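Local coordinates for protein interpain A (Prevotella intermedia, PDB 3BB7) that probably acts as a secreted cysteine protease of the C10 family, captured here as a zymogen fragment that joins a Spi inhibitor-like prodomain to the peptidase domain, at residues A[23-28]-A[34-39]; A[213-216]-A[220-223]; A[164-169]-A[179-184]; A[235-240]-A[251-256]. The protein carries 1 engineered substitution. All coordinates share one frame; numbering follows the deposited sequence.

Contact 1. Residues A[23-28]-A[34-39]; sequences FAVISA and ELLGVS
Phe23 and Ser39 meet across one end of two antiparallel strands, the phenyl ring lying obliquely against the serine methylene, with Phe23 CE2 3.3 Å from Ser39 CB. A chi1 of 70° sets CG of Phe23 between its backbone N and carbonyl carbon, which swings the far side of the ring over to Ser39, while Val25 CG2 borders the ring rim within the ring plane. The hydroxyl of Ser39 is occupied by Asp291 O and Ser41 N. Across the other face of the sheet runs an apolar row: Leu35 CD1 touches both Ala24 CB and Ile26 CD1, 3.8 Å from each, and the Leu35 and Ile26 side chains cross obliquely. The Ile26 and Glu34 side chains run alongside each other in a common direction, with Ile26 CG2 on the CG methylene of Glu34.

Segments 23-28 and 34-39 form a beta hairpin within the inhibitor-like prodomain, their strand axes 4.5 Å apart at 168°. Its regular pairing is broken by a classic beta bulge: Leu36 and Gly37 together stand opposite the single residue Val25, whose O takes a 2.8 Å bond from Leu36 N and a weak one from Gly37 N. The shift points the Leu36 side chain toward the opposite segment, where Leu36 CD1 reaches Ser27 CB at 3.8 Å. Leu36 also meets Trp54, Ile58 and Ile62 of the helix 49-68. Beyond the bulge, Ser27 N donates to Glu34 O in the carbonyl plane (2.8 Å), and one water bridges Ser27 O to the Glu34 carboxylate through OE2.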
loop_
_atom_site.group_PDB
_atom_site.type_symbol
_atom_site.label_atom_id
_atom_site.label_comp_id
_atom_site.label_asym_id
_atom_site.label_seq_id
_atom_site.Cartn_x
_atom_site.Cartn_y
_atom_site.Cartn_z
ATOM N N PHE A 23 -1.466 19.043 -4.818
ATOM C CA PHE A 23 -1.952 18.842 -6.189
ATOM C C PHE A 23 -3.238 18.035 -6.201
ATOM O O PHE A 23 -3.616 17.407 -5.205
ATOM C CB PHE A 23 -0.902 18.140 -7.058
ATOM C CG PHE A 23 -0.666 16.699 -6.699
ATOM C CD1 PHE A 23 -1.333 15.672 -7.382
ATOM C CD2 PHE A 23 0.222 16.366 -5.696
ATOM C CE1 PHE A 23 -1.128 14.322 -7.052
ATOM C CE2 PHE A 23 0.459 15.018 -5.365
ATOM C CZ PHE A 23 -0.206 13.995 -6.036
ATOM N N ALA A 24 -3.885 18.015 -7.356
ATOM C CA ALA A 24 -5.058 17.177 -7.553
ATOM C C ALA A 24 -4.923 16.429 -8.850
ATOM O O ALA A 24 -4.200 16.878 -9.755
ATOM C CB ALA A 24 -6.328 18.018 -7.558
ATOM N N VAL A 25 -5.626 15.302 -8.934
ATOM C CA VAL A 25 -5.744 14.521 -10.161
ATOM C C VAL A 25 -7.211 14.669 -10.557
ATOM O O VAL A 25 -8.120 14.389 -9.759
ATOM C CB VAL A 25 -5.352 13.071 -9.960
ATOM C CG1 VAL A 25 -5.420 12.328 -11.304
ATOM C CG2 VAL A 25 -3.941 12.973 -9.313
ATOM N N ILE A 26 -7.414 15.153 -11.780
ATOM C CA ILE A 26 -8.704 15.653 -12.278
ATOM C C ILE A 26 -9.077 14.958 -13.593
ATOM O O ILE A 26 -8.239 14.848 -14.495
ATOM C CB ILE A 26 -8.575 17.198 -12.520
ATOM C CG1 ILE A 26 -8.305 17.945 -11.196
ATOM C CG2 ILE A 26 -9.746 17.798 -13.330
ATOM C CD1 ILE A 26 -9.308 17.711 -10.174
ATOM N N SER A 27 -10.321 14.477 -13.689
ATOM C CA SER A 27 -10.864 13.927 -14.950
ATOM C C SER A 27 -11.676 14.991 -15.643
ATOM O O SER A 27 -11.911 16.055 -15.077
ATOM C CB SER A 27 -11.783 12.731 -14.672
ATOM O OG SER A 27 -12.997 13.168 -14.069
ATOM N N ALA A 28 -12.097 14.717 -16.874
ATOM C CA ALA A 28 -12.956 15.636 -17.609
ATOM C C ALA A 28 -13.857 14.833 -18.508
ATOM O O ALA A 28 -13.555 14.612 -19.690
ATOM C CB ALA A 28 -12.141 16.670 -18.395
ATOM N N GLU A 34 -15.157 14.475 -11.205
ATOM C CA GLU A 34 -14.046 15.313 -11.605
ATOM C C GLU A 34 -12.801 15.057 -10.740
ATOM O O GLU A 34 -11.722 14.824 -11.250
ATOM C CB GLU A 34 -14.449 16.769 -11.495
ATOM C CG GLU A 34 -13.399 17.696 -12.081
ATOM C CD GLU A 34 -13.783 19.158 -12.076
ATOM O OE1 GLU A 34 -14.321 19.675 -11.056
ATOM O OE2 GLU A 34 -13.500 19.800 -13.110
ATOM N N LEU A 35 -12.930 15.147 -9.429
ATOM C CA LEU A 35 -11.742 14.980 -8.608
ATOM C C LEU A 35 -11.502 13.504 -8.330
ATOM O O LEU A 35 -12.359 12.831 -7.731
ATOM C CB LEU A 35 -11.863 15.760 -7.305
ATOM C CG LEU A 35 -10.551 15.556 -6.533
ATOM C CD1 LEU A 35 -9.709 16.773 -6.502
ATOM C CD2 LEU A 35 -10.763 14.971 -5.168
ATOM N N LEU A 36 -10.332 13.021 -8.742
ATOM C CA LEU A 36 -9.962 11.592 -8.567
ATOM C C LEU A 36 -9.027 11.388 -7.384
ATOM O O LEU A 36 -9.006 10.314 -6.787
ATOM C CB LEU A 36 -9.308 11.062 -9.843
ATOM C CG LEU A 36 -10.152 11.264 -11.122
ATOM C CD1 LEU A 36 -9.330 10.932 -12.349
ATOM C CD2 LEU A 36 -11.379 10.366 -11.055
ATOM N N GLY A 37 -8.230 12.405 -7.068
ATOM C CA GLY A 37 -7.267 12.312 -5.982
ATOM C C GLY A 37 -6.747 13.663 -5.608
ATOM O O GLY A 37 -6.789 14.615 -6.396
ATOM N N VAL A 38 -6.250 13.765 -4.398
ATOM C CA VAL A 38 -5.777 15.047 -3.884
ATOM C C VAL A 38 -4.722 14.821 -2.821
ATOM O O VAL A 38 -4.878 13.960 -1.990
ATOM C CB VAL A 38 -6.945 15.956 -3.360
ATOM C CG1 VAL A 38 -7.795 15.257 -2.289
ATOM C CG2 VAL A 38 -6.427 17.362 -2.897
ATOM N N SER A 39 -3.671 15.623 -2.845
ATOM C CA SER A 39 -2.563 15.496 -1.891
ATOM C C SER A 39 -2.190 16.864 -1.378
ATOM O O SER A 39 -2.301 17.848 -2.123
ATOM C CB SER A 39 -1.361 14.864 -2.577
ATOM O OG SER A 39 -0.263 14.764 -1.696
HETATM O O HOH W 1 -12.626 18.779 -15.429
#

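Contact 2. Residues A[213-216]-A[220-223]; sequences AGLR and GFTD
Leu215 and Phe221 make a helix-exit contact in the peptidase domain, in which the chain leaves helix 208-218 and folds back on its last turns before entering strand 225-228. The evidence is in the backbone. Phe221 N donates to Leu215 O at 3.0 Å with an N-H...O angle of 158°, the donor tilted 34° from the carbonyl plane. Gly220 N gives Arg216 O a weak, bent bond of 3.3 Å. Gly220 is the first residue to leave helical angles and does so with positive phi (76°), a value that favours glycine; Phe221 then forms the centre of an inverse gamma turn.

On the buried side, Leu215 CD2 touches the Phe221 ring obliquely, 3.7 Å from Phe221 CD2 and a little farther from Phe221 CE2. Leu125 of helix 116-128 and Val317 contact both side chains, while Tyr130 meets the Phe221 ring. On the solvent side the aliphatic part of Arg216 lies along the departing chain, with Arg216 CG 3.5 Å from Phe221 O. The Arg216 chain bends at chi3; one guanidinium face lies above Ala213 N, which is offset toward the rim, and NH1 bonds to Ala224 O. Thr222 OG1 donates to Asp223 OD1 from above the carboxylate plane.

Chemically, the helix-end carbonyl of Leu215 accepts a bond from an amide beyond the helix, and the same reversal sets an apolar pair inward and a charged chain outward.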
loop_
_atom_site.group_PDB
_atom_site.type_symbol
_atom_site.label_atom_id
_atom_site.label_comp_id
_atom_site.label_asym_id
_atom_site.label_seq_id
_atom_site.Cartn_x
_atom_site.Cartn_y
_atom_site.Cartn_z
ATOM N N ALA A 213 -1.224 -15.471 5.248
ATOM C CA ALA A 213 -0.771 -16.715 5.901
ATOM C C ALA A 213 0.398 -16.485 6.838
ATOM O O ALA A 213 0.430 -17.032 7.942
ATOM C CB ALA A 213 -0.453 -17.783 4.860
ATOM N N GLY A 214 1.337 -15.646 6.417
ATOM C CA GLY A 214 2.525 -15.401 7.207
ATOM C C GLY A 214 2.190 -14.526 8.405
ATOM O O GLY A 214 2.819 -14.626 9.463
ATOM N N LEU A 215 1.250 -13.595 8.226
ATOM C CA LEU A 215 0.808 -12.792 9.349
ATOM C C LEU A 215 0.166 -13.679 10.433
ATOM O O LEU A 215 0.422 -13.472 11.635
ATOM C CB LEU A 215 -0.150 -11.696 8.864
ATOM C CG LEU A 215 0.552 -10.484 8.234
ATOM C CD1 LEU A 215 -0.459 -9.640 7.422
ATOM C CD2 LEU A 215 1.252 -9.611 9.271
ATOM N N ARG A 216 -0.635 -14.679 10.037
ATOM C CA ARG A 216 -1.185 -15.648 11.020
ATOM C C ARG A 216 -0.075 -16.423 11.700
ATOM O O ARG A 216 -0.066 -16.591 12.939
ATOM C CB ARG A 216 -2.176 -16.647 10.366
ATOM C CG ARG A 216 -3.471 -15.992 9.856
ATOM C CD ARG A 216 -4.419 -17.036 9.270
ATOM N NE ARG A 216 -3.991 -17.628 8.012
ATOM C CZ ARG A 216 -4.373 -17.207 6.814
ATOM N NH1 ARG A 216 -5.126 -16.122 6.695
ATOM N NH2 ARG A 216 -3.982 -17.864 5.718
ATOM N N GLY A 220 1.456 -14.068 14.457
ATOM C CA GLY A 220 0.394 -14.399 15.399
ATOM C C GLY A 220 -0.880 -13.572 15.295
ATOM O O GLY A 220 -1.651 -13.498 16.256
ATOM N N PHE A 221 -1.122 -12.975 14.132
ATOM C CA PHE A 221 -2.388 -12.286 13.895
ATOM C C PHE A 221 -3.464 -13.297 13.530
ATOM O O PHE A 221 -3.673 -13.610 12.346
ATOM C CB PHE A 221 -2.276 -11.240 12.788
ATOM C CG PHE A 221 -1.454 -10.044 13.168
ATOM C CD1 PHE A 221 -1.977 -9.062 14.013
ATOM C CD2 PHE A 221 -0.137 -9.930 12.738
ATOM C CE1 PHE A 221 -1.203 -7.917 14.365
ATOM C CE2 PHE A 221 0.665 -8.843 13.095
ATOM C CZ PHE A 221 0.130 -7.813 13.896
ATOM N N THR A 222 -4.104 -13.825 14.573
ATOM C CA THR A 222 -5.058 -14.916 14.413
ATOM C C THR A 222 -6.109 -14.641 13.344
ATOM O O THR A 222 -6.486 -15.563 12.603
ATOM C CB THR A 222 -5.717 -15.215 15.759
ATOM O OG1 THR A 222 -6.498 -14.100 16.174
ATOM C CG2 THR A 222 -4.690 -15.455 16.775
ATOM N N ASP A 223 -6.578 -13.399 13.264
ATOM C CA ASP A 223 -7.687 -13.023 12.383
ATOM C C ASP A 223 -7.269 -12.580 10.971
ATOM O O ASP A 223 -8.138 -12.239 10.140
ATOM C CB ASP A 223 -8.515 -11.914 13.022
ATOM C CG ASP A 223 -9.177 -12.327 14.308
ATOM O OD1 ASP A 223 -9.178 -13.531 14.659
ATOM O OD2 ASP A 223 -9.707 -11.411 14.982
#

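Contact 3. Residues A[164-169]-A[179-184]; sequences ANMKDN and ANAVAT. Unlike the reference sequence in segment 164-169: Asn169 (reference Asp).
The CA atoms of Met166 and Val182 are 5.7 Å apart, and those of Asn165 and Ala181 5.8 Å, which brings a loop without regular structure close alongside one turn of the helix 176-192. No hydrogen bond joins the segments. The small side chain of Ala181, which points toward the loop, is consistent with so close an approach: Ala181 CB is 3.7 Å from Asn165 CB and equally far from Asn165 O. The amide end of Asn165 is engaged by its own loop, where ND2 bonds to Asp162 OD1.

Met166 supplies the longer reach. Its chain bends at chi2 (-79°) and then runs extended through chi3 (-177°), which lays the thioether across the helix surface. Met166 SD rests 3.7 Å from Val182 CA and 4.0 Å from Ala181 CB, while the terminal methyl, Met166 CE, comes to 3.2 Å from Ala181 O, a tight approach to the carbonyl. Leu185, one turn farther along, also touches Met166.

The loop is held further by Tyr170, whose OH accepts from Lys167 N and whose side chain touches Val182, and by Trp94, whose NE1 bonds to Lys167 O. Taken together, this is a loop draped over a helix and packed through alanine and methionine, joining the connection after strand 150-154 to helix 176-192 within the C10 peptidase domain.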
loop_
_atom_site.group_PDB
_atom_site.type_symbol
_atom_site.label_atom_id
_atom_site.label_comp_id
_atom_site.label_asym_id
_atom_site.label_seq_id
_atom_site.Cartn_x
_atom_site.Cartn_y
_atom_site.Cartn_z
ATOM N N ALA A 164 10.275 1.007 19.737
ATOM C CA ALA A 164 10.695 2.337 20.230
ATOM C C ALA A 164 11.711 3.012 19.310
ATOM O O ALA A 164 11.880 4.235 19.426
ATOM C CB ALA A 164 11.254 2.236 21.668
ATOM N N ASN A 165 12.367 2.247 18.421
ATOM C CA ASN A 165 13.363 2.798 17.487
ATOM C C ASN A 165 12.865 2.867 16.045
ATOM O O ASN A 165 13.663 3.102 15.114
ATOM C CB ASN A 165 14.685 2.006 17.573
ATOM C CG ASN A 165 15.626 2.541 18.635
ATOM O OD1 ASN A 165 15.785 3.763 18.802
ATOM N ND2 ASN A 165 16.250 1.630 19.372
ATOM N N MET A 166 11.553 2.711 15.850
ATOM C CA MET A 166 10.968 2.891 14.512
ATOM C C MET A 166 10.632 4.358 14.270
ATOM O O MET A 166 9.619 4.858 14.725
ATOM C CB MET A 166 9.697 2.051 14.339
ATOM C CG MET A 166 9.814 0.635 14.730
ATOM S SD MET A 166 10.615 -0.327 13.472
ATOM C CE MET A 166 10.505 -1.987 14.221
ATOM N N LYS A 167 11.481 5.032 13.518
ATOM C CA LYS A 167 11.292 6.431 13.194
ATOM C C LYS A 167 10.192 6.591 12.152
ATOM O O LYS A 167 10.005 5.712 11.303
ATOM C CB LYS A 167 12.639 6.975 12.685
ATOM C CG LYS A 167 12.811 8.442 12.591
ATOM C CD LYS A 167 14.316 8.791 12.468
ATOM C CE LYS A 167 14.572 10.254 12.753
ATOM N NZ LYS A 167 13.500 10.945 13.508
ATOM N N ASP A 168 9.495 7.734 12.184
ATOM C CA ASP A 168 8.453 7.997 11.194
ATOM C C ASP A 168 9.079 8.160 9.806
ATOM O O ASP A 168 8.545 7.656 8.837
ATOM C CB ASP A 168 7.665 9.252 11.546
ATOM C CG ASP A 168 6.624 9.000 12.599
ATOM O OD1 ASP A 168 6.277 7.812 12.861
ATOM O OD2 ASP A 168 6.143 10.017 13.156
ATOM N N ASN A 169 10.217 8.855 9.733
ATOM C CA ASN A 169 10.788 9.341 8.468
ATOM C C ASN A 169 12.277 8.965 8.478
ATOM O O ASN A 169 12.983 9.330 9.394
ATOM C CB ASN A 169 10.625 10.880 8.470
ATOM C CG ASN A 169 11.079 11.553 7.181
ATOM O OD1 ASN A 169 11.653 10.926 6.270
ATOM N ND2 ASN A 169 10.819 12.872 7.099
ATOM N N ALA A 179 17.796 2.442 12.099
ATOM C CA ALA A 179 17.882 1.745 10.814
ATOM C C ALA A 179 17.690 0.257 11.013
ATOM O O ALA A 179 16.921 -0.366 10.288
ATOM C CB ALA A 179 19.208 2.019 10.186
ATOM N N ASN A 180 18.383 -0.327 11.985
ATOM C CA ASN A 180 18.236 -1.763 12.221
ATOM C C ASN A 180 16.824 -2.178 12.666
ATOM O O ASN A 180 16.334 -3.259 12.326
ATOM C CB ASN A 180 19.290 -2.209 13.212
ATOM C CG ASN A 180 20.665 -2.287 12.572
ATOM O OD1 ASN A 180 20.776 -2.459 11.355
ATOM N ND2 ASN A 180 21.698 -2.190 13.375
ATOM N N ALA A 181 16.186 -1.324 13.461
ATOM C CA ALA A 181 14.837 -1.605 13.931
ATOM C C ALA A 181 13.916 -1.796 12.764
ATOM O O ALA A 181 13.222 -2.805 12.687
ATOM C CB ALA A 181 14.334 -0.493 14.811
ATOM N N VAL A 182 13.890 -0.814 11.856
ATOM C CA VAL A 182 12.977 -0.907 10.739
ATOM C C VAL A 182 13.422 -1.967 9.718
ATOM O O VAL A 182 12.552 -2.629 9.121
ATOM C CB VAL A 182 12.693 0.481 10.080
ATOM C CG1 VAL A 182 13.890 1.009 9.278
ATOM C CG2 VAL A 182 11.474 0.399 9.194
ATOM N N ALA A 183 14.738 -2.129 9.517
ATOM C CA ALA A 183 15.229 -3.105 8.543
ATOM C C ALA A 183 14.872 -4.529 8.954
ATOM O O ALA A 183 14.593 -5.348 8.100
ATOM C CB ALA A 183 16.726 -2.977 8.381
ATOM N N THR A 184 14.929 -4.823 10.263
ATOM C CA THR A 184 14.549 -6.140 10.769
ATOM C C THR A 184 13.076 -6.399 10.468
ATOM O O THR A 184 12.736 -7.467 9.964
ATOM C CB THR A 184 14.817 -6.208 12.277
ATOM O OG1 THR A 184 16.230 -6.055 12.507
ATOM C CG2 THR A 184 14.326 -7.526 12.844
#

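Contact 4. Residues A[235-240]-A[251-256]; sequences EQWMDI and LIYGGV
Trp237 and Tyr253 reach each other because both carry CG opposite the backbone N, at chi1 -171° and -162°, which sends each ring away from its own backbone toward the other element, helix 234-246 on one side and strand 251-255 on the other. The reach is long: the CA atoms of these two residues, the nearest pair across the segments, stand 12.2 Å apart. At the meeting point Trp237 NE1 donates to Tyr253 OH at 2.9 Å in a moderately bent bond, the oxygen lying slightly out of the indole plane. The two rings touch at their edges without stacking; the five-membered ring of Trp237 and the Tyr253 ring are turned 69° apart. Beside the polar bond, Trp237 CZ2 packs on Tyr253 CE1 at 3.7 Å.

The phenol oxygen has a second hydrogen-bond partner in Gln311 OE1, so two groups fix the position of this buried hydroxyl. Tyr232 meets the indole and Phe269 meets the Tyr253 ring, while Arg229 touches both members of the pair. Met313 of the strand 312-315 packs against Trp237 and Leu251.

The Tyr253 side chain is about 7 Å from that of His267, the predicted proton acceptor, and about 10 Å from that of Ala116, an engineered residue at the predicted nucleophile position. The aromatic pair thus ties a helix to the central antiparallel sheet of a C10 (clan CA) peptidase domain near its probable active site.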
loop_
_atom_site.group_PDB
_atom_site.type_symbol
_atom_site.label_atom_id
_atom_site.label_comp_id
_atom_site.label_asym_id
_atom_site.label_seq_id
_atom_site.Cartn_x
_atom_site.Cartn_y
_atom_site.Cartn_z
ATOM N N GLU A 235 -20.266 -1.663 -3.680
ATOM C CA GLU A 235 -20.861 -1.250 -2.409
ATOM C C GLU A 235 -20.405 -2.168 -1.263
ATOM O O GLU A 235 -20.124 -1.713 -0.139
ATOM C CB GLU A 235 -22.391 -1.198 -2.520
ATOM C CG GLU A 235 -22.880 -0.167 -3.558
ATOM C CD GLU A 235 -22.619 -0.565 -5.067
ATOM O OE1 GLU A 235 -22.446 -1.770 -5.420
ATOM O OE2 GLU A 235 -22.591 0.358 -5.931
ATOM N N GLN A 236 -20.342 -3.476 -1.520
ATOM C CA GLN A 236 -19.919 -4.403 -0.473
ATOM C C GLN A 236 -18.464 -4.164 -0.101
ATOM O O GLN A 236 -18.104 -4.182 1.087
ATOM C CB GLN A 236 -20.087 -5.832 -0.968
ATOM C CG GLN A 236 -21.541 -6.242 -1.063
ATOM C CD GLN A 236 -21.761 -7.497 -1.893
ATOM O OE1 GLN A 236 -20.836 -8.031 -2.520
ATOM N NE2 GLN A 236 -23.007 -7.945 -1.947
ATOM N N TRP A 237 -17.610 -3.973 -1.113
ATOM C CA TRP A 237 -16.188 -3.738 -0.875
ATOM C C TRP A 237 -15.957 -2.421 -0.096
ATOM O O TRP A 237 -15.202 -2.404 0.889
ATOM C CB TRP A 237 -15.494 -3.662 -2.235
ATOM C CG TRP A 237 -14.013 -3.632 -2.203
ATOM C CD1 TRP A 237 -13.210 -2.559 -2.496
ATOM C CD2 TRP A 237 -13.135 -4.719 -1.885
ATOM N NE1 TRP A 237 -11.886 -2.913 -2.400
ATOM C CE2 TRP A 237 -11.809 -4.241 -2.043
ATOM C CE3 TRP A 237 -13.338 -6.057 -1.533
ATOM C CZ2 TRP A 237 -10.688 -5.054 -1.834
ATOM C CZ3 TRP A 237 -12.226 -6.862 -1.328
ATOM C CH2 TRP A 237 -10.920 -6.353 -1.478
ATOM N N MET A 238 -16.644 -1.341 -0.484
ATOM C CA MET A 238 -16.416 -0.086 0.205
ATOM C C MET A 238 -16.962 -0.173 1.619
ATOM O O MET A 238 -16.383 0.392 2.525
ATOM C CB MET A 238 -17.042 1.087 -0.538
ATOM C CG MET A 238 -16.367 1.406 -1.852
ATOM S SD MET A 238 -14.573 1.491 -1.801
ATOM C CE MET A 238 -14.241 2.789 -0.601
ATOM N N ASP A 239 -18.026 -0.934 1.856
ATOM C CA ASP A 239 -18.491 -1.090 3.250
ATOM C C ASP A 239 -17.452 -1.797 4.145
ATOM O O ASP A 239 -17.329 -1.456 5.332
ATOM C CB ASP A 239 -19.848 -1.795 3.278
ATOM C CG ASP A 239 -21.009 -0.833 2.962
ATOM O OD1 ASP A 239 -22.149 -1.324 2.794
ATOM O OD2 ASP A 239 -20.791 0.417 2.875
ATOM N N ILE A 240 -16.704 -2.742 3.583
ATOM C CA ILE A 240 -15.619 -3.358 4.342
ATOM C C ILE A 240 -14.575 -2.297 4.680
ATOM O O ILE A 240 -14.116 -2.206 5.825
ATOM C CB ILE A 240 -14.964 -4.532 3.568
ATOM C CG1 ILE A 240 -15.978 -5.670 3.433
ATOM C CG2 ILE A 240 -13.707 -4.996 4.282
ATOM C CD1 ILE A 240 -15.536 -6.751 2.476
ATOM N N LEU A 251 -5.549 -0.863 6.459
ATOM C CA LEU A 251 -5.630 -2.047 5.600
ATOM C C LEU A 251 -4.458 -2.193 4.641
ATOM O O LEU A 251 -4.147 -1.259 3.925
ATOM C CB LEU A 251 -6.918 -2.027 4.770
ATOM C CG LEU A 251 -8.218 -2.011 5.594
ATOM C CD1 LEU A 251 -9.401 -1.755 4.704
ATOM C CD2 LEU A 251 -8.393 -3.325 6.296
ATOM N N ILE A 252 -3.827 -3.361 4.622
ATOM C CA ILE A 252 -2.832 -3.678 3.605
ATOM C C ILE A 252 -3.611 -3.969 2.317
ATOM O O ILE A 252 -4.565 -4.770 2.330
ATOM C CB ILE A 252 -2.060 -4.942 4.045
ATOM C CG1 ILE A 252 -1.340 -4.685 5.386
ATOM C CG2 ILE A 252 -1.100 -5.422 2.941
ATOM C CD1 ILE A 252 -0.853 -5.956 6.090
ATOM N N TYR A 253 -3.260 -3.315 1.207
ATOM C CA TYR A 253 -4.067 -3.382 -0.009
ATOM C C TYR A 253 -3.128 -3.476 -1.214
ATOM O O TYR A 253 -2.089 -2.823 -1.243
ATOM C CB TYR A 253 -4.874 -2.091 -0.093
ATOM C CG TYR A 253 -6.089 -2.065 -1.018
ATOM C CD1 TYR A 253 -7.377 -2.164 -0.497
ATOM C CD2 TYR A 253 -5.944 -1.953 -2.406
ATOM C CE1 TYR A 253 -8.491 -2.101 -1.312
ATOM C CE2 TYR A 253 -7.064 -1.887 -3.253
ATOM C CZ TYR A 253 -8.340 -1.974 -2.697
ATOM O OH TYR A 253 -9.452 -1.891 -3.525
ATOM N N GLY A 254 -3.471 -4.269 -2.224
ATOM C CA GLY A 254 -2.612 -4.311 -3.401
ATOM C C GLY A 254 -2.900 -5.516 -4.253
ATOM O O GLY A 254 -3.946 -6.162 -4.119
ATOM N N GLY A 255 -1.966 -5.849 -5.128
ATOM C CA GLY A 255 -2.166 -6.976 -6.037
ATOM C C GLY A 255 -1.026 -7.120 -7.013
ATOM O O GLY A 255 -0.098 -6.316 -7.015
ATOM N N VAL A 256 -1.110 -8.150 -7.854
ATOM C CA VAL A 256 -0.038 -8.456 -8.800
ATOM C C VAL A 256 -0.668 -8.815 -10.143
ATOM O O VAL A 256 -1.711 -9.500 -10.185
ATOM C CB VAL A 256 0.817 -9.654 -8.313
ATOM C CG1 VAL A 256 1.504 -9.357 -6.989
ATOM C CG2 VAL A 256 -0.052 -10.899 -8.175
#

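From the N terminus, contact 1 closes first, a short hairpin in the inhibitor-like prodomain. Contact 3 follows in the peptidase domain, bringing the loop after strand 150-154 back onto helix 176-192; contact 2 then closes the exit from helix 208-218, and contact 4 ties helix 234-246 to strand 251-255. The four follow one another in series, none nesting or crossing. Contacts 1 and 4 reach the same antiparallel sheet, which spans both domains, although their nearest atoms are about 11 Å apart. Contacts 2 and 4 touch directly through Leu215 CD1 and Ile252 CD1, 3.9 Å apart, whereas contacts 3 and 4 lie on opposite sides of the chain's centre.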